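Local coordinates for protein aminotransferase AspB (Helicobacter pylori 26695, PDB 3EZS) that probably transfers amino groups between amino acids and keto acids as a pyridoxal 5'-phosphate-dependent enzyme of the class I and II aminotransferase family, at residues 309-314 and 351-356. Residues are numbered along the deposited sequence; the frame is centred on the assembly and turned at random.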
loop_
_atom_site.group_PDB
_atom_site.type_symbol
_atom_site.label_atom_id
_atom_site.label_comp_id
_atom_site.label_asym_id
_atom_site.label_seq_id
_atom_site.Cartn_x
_atom_site.Cartn_y
_atom_site.Cartn_z
ATOM N N SER A 309 12.298 -7.208 -23.015
ATOM C CA SER A 309 12.598 -7.548 -21.618
ATOM C C SER A 309 14.122 -7.574 -21.500
ATOM O O SER A 309 14.806 -7.273 -22.458
ATOM C CB SER A 309 11.978 -8.893 -21.169
ATOM O OG SER A 309 12.840 -10.019 -21.403
ATOM N N PHE A 310 14.638 -7.891 -20.320
ATOM C CA PHE A 310 16.072 -8.063 -20.143
ATOM C C PHE A 310 16.430 -9.510 -19.721
ATOM O O PHE A 310 17.496 -9.761 -19.130
ATOM C CB PHE A 310 16.671 -6.996 -19.207
ATOM C CG PHE A 310 15.990 -6.839 -17.859
ATOM C CD1 PHE A 310 15.787 -7.907 -17.008
ATOM C CD2 PHE A 310 15.671 -5.568 -17.396
ATOM C CE1 PHE A 310 15.213 -7.728 -15.761
ATOM C CE2 PHE A 310 15.103 -5.388 -16.143
ATOM C CZ PHE A 310 14.877 -6.473 -15.332
ATOM N N TYR A 311 15.552 -10.463 -20.057
ATOM C CA TYR A 311 15.769 -11.868 -19.729
ATOM C C TYR A 311 16.258 -12.717 -20.902
ATOM O O TYR A 311 16.101 -12.341 -22.073
ATOM C CB TYR A 311 14.492 -12.521 -19.183
ATOM C CG TYR A 311 13.928 -11.823 -17.974
ATOM C CD1 TYR A 311 14.599 -11.852 -16.759
ATOM C CD2 TYR A 311 12.737 -11.111 -18.051
ATOM C CE1 TYR A 311 14.094 -11.183 -15.650
ATOM C CE2 TYR A 311 12.227 -10.445 -16.948
ATOM C CZ TYR A 311 12.923 -10.474 -15.755
ATOM O OH TYR A 311 12.425 -9.805 -14.652
ATOM N N VAL A 312 16.876 -13.844 -20.547
ATOM C CA VAL A 312 17.227 -14.909 -21.473
ATOM C C VAL A 312 16.592 -16.156 -20.857
ATOM O O VAL A 312 16.859 -16.464 -19.694
ATOM C CB VAL A 312 18.730 -15.128 -21.609
ATOM C CG1 VAL A 312 19.015 -16.304 -22.560
ATOM C CG2 VAL A 312 19.426 -13.831 -22.086
ATOM N N TYR A 313 15.714 -16.823 -21.614
ATOM C CA TYR A 313 15.034 -18.059 -21.193
ATOM C C TYR A 313 15.866 -19.157 -21.857
ATOM O O TYR A 313 15.604 -19.546 -22.998
ATOM C CB TYR A 313 13.569 -18.017 -21.675
ATOM C CG TYR A 313 12.639 -19.023 -21.044
ATOM C CD1 TYR A 313 12.361 -18.992 -19.673
ATOM C CD2 TYR A 313 11.995 -19.973 -21.814
ATOM C CE1 TYR A 313 11.490 -19.915 -19.093
ATOM C CE2 TYR A 313 11.117 -20.896 -21.241
ATOM C CZ TYR A 313 10.868 -20.863 -19.888
ATOM O OH TYR A 313 9.989 -21.794 -19.347
ATOM N N LEU A 314 16.895 -19.613 -21.141
ATOM C CA LEU A 314 17.931 -20.499 -21.690
ATOM C C LEU A 314 17.645 -22.008 -21.616
ATOM O O LEU A 314 17.540 -22.550 -20.520
ATOM C CB LEU A 314 19.256 -20.196 -20.981
ATOM C CG LEU A 314 20.571 -20.703 -21.586
ATOM C CD1 LEU A 314 20.900 -19.963 -22.881
ATOM C CD2 LEU A 314 21.699 -20.528 -20.557
ATOM N N ARG A 351 16.470 -19.035 -16.171
ATOM C CA ARG A 351 16.251 -17.670 -16.546
ATOM C C ARG A 351 17.496 -16.905 -16.132
ATOM O O ARG A 351 18.027 -17.124 -15.031
ATOM C CB ARG A 351 15.037 -17.059 -15.845
ATOM C CG ARG A 351 14.678 -15.689 -16.421
ATOM C CD ARG A 351 13.732 -14.913 -15.536
ATOM N NE ARG A 351 14.396 -14.413 -14.328
ATOM C CZ ARG A 351 13.751 -13.768 -13.362
ATOM N NH1 ARG A 351 12.460 -13.479 -13.486
ATOM N NH2 ARG A 351 14.404 -13.373 -12.290
ATOM N N LEU A 352 17.931 -16.007 -17.015
ATOM C CA LEU A 352 19.070 -15.124 -16.784
ATOM C C LEU A 352 18.532 -13.672 -16.828
ATOM O O LEU A 352 17.783 -13.328 -17.746
ATOM C CB LEU A 352 20.134 -15.289 -17.880
ATOM C CG LEU A 352 20.742 -16.655 -18.241
ATOM C CD1 LEU A 352 21.829 -16.453 -19.286
ATOM C CD2 LEU A 352 21.312 -17.375 -17.049
ATOM N N ALA A 353 18.927 -12.846 -15.850
ATOM C CA ALA A 353 18.487 -11.461 -15.741
ATOM C C ALA A 353 19.679 -10.575 -16.086
ATOM O O ALA A 353 20.597 -10.439 -15.286
ATOM C CB ALA A 353 17.954 -11.169 -14.311
ATOM N N LEU A 354 19.662 -9.976 -17.283
ATOM C CA LEU A 354 20.804 -9.189 -17.763
ATOM C C LEU A 354 20.718 -7.748 -17.240
ATOM O O LEU A 354 20.523 -6.791 -17.991
ATOM C CB LEU A 354 20.892 -9.252 -19.289
ATOM C CG LEU A 354 20.880 -10.662 -19.901
ATOM C CD1 LEU A 354 21.187 -10.546 -21.367
ATOM C CD2 LEU A 354 21.852 -11.656 -19.225
ATOM N N VAL A 355 20.921 -7.627 -15.931
ATOM C CA VAL A 355 20.738 -6.370 -15.211
ATOM C C VAL A 355 22.045 -5.641 -14.879
ATOM O O VAL A 355 22.060 -4.752 -14.025
ATOM C CB VAL A 355 19.854 -6.609 -13.947
ATOM C CG1 VAL A 355 18.470 -7.116 -14.367
ATOM C CG2 VAL A 355 20.510 -7.593 -12.982
ATOM N N TYR A 356 23.124 -5.987 -15.579
ATOM C CA TYR A 356 24.422 -5.341 -15.368
ATOM C C TYR A 356 24.841 -4.563 -16.612
ATOM O O TYR A 356 24.303 -4.779 -17.692
ATOM C CB TYR A 356 25.497 -6.371 -15.045
ATOM C CG TYR A 356 25.239 -7.101 -13.772
ATOM C CD1 TYR A 356 24.468 -8.247 -13.768
ATOM C CD2 TYR A 356 25.765 -6.659 -12.568
ATOM C CE1 TYR A 356 24.221 -8.930 -12.622
ATOM C CE2 TYR A 356 25.508 -7.332 -11.395
ATOM C CZ TYR A 356 24.731 -8.478 -11.431
ATOM O OH TYR A 356 24.450 -9.187 -10.281
#
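Tyr311 and Arg351 meet on one face of a small antiparallel sheet, in the C-terminal part of a member of the class I and II aminotransferase family, the fold-type I architecture of PLP enzymes. Strand 311-315 is an outer strand of this three-stranded sheet and pairs with the central strand 349-353. Val312 and Leu352 form the hydrogen-bonded pair, Val312 N giving to Leu352 O (3.0 Å) and Leu352 N to Val312 O. Beyond the strand ends the ladder gains one more rung, Leu354 N to Phe310 O, at 2.9 Å.

Arg351 starts with CB on the sheet face shared with Tyr311 and Ala353. CG, anti to the backbone N (chi1 -171°), carries the chain out beside Tyr311 CD1. Arg351 CD comes to 3.4 Å from Tyr311 CD1, and a bend at chi3 (73°) then lays NE alongside Tyr311 CD1 and CE1. Arg351 CZ rests 3.5 Å from Tyr311 CE1, which sits over one guanidinium face, toward its rim, with the planes 19° apart. At the tip Arg351 NH1 approaches Tyr311 CZ and bonds to Asn165 OD1, while NH2 bonds to Gly29 O. These two bonds fix the group's rotation; the setting resembles that of the conserved arginine that holds the substrate carboxylate in aspartate aminotransferases. Tyr311 OH bonds to Tyr196 OH.

Val312 and Leu352 share the other sheet face, where Val312 CB packs on Leu352 CB. Val312 CG2 also reaches Leu354 CD1 at 3.8 Å; Ala296 of helix 280-299 touches both Val312 and Leu354. After the strand, Leu354 centres an inverse gamma turn that brings Val355 to Phe310. There Val355 CG1 makes a CH-pi contact over the Phe310 ring, 3.8 Å from its centroid and nearest to CE1.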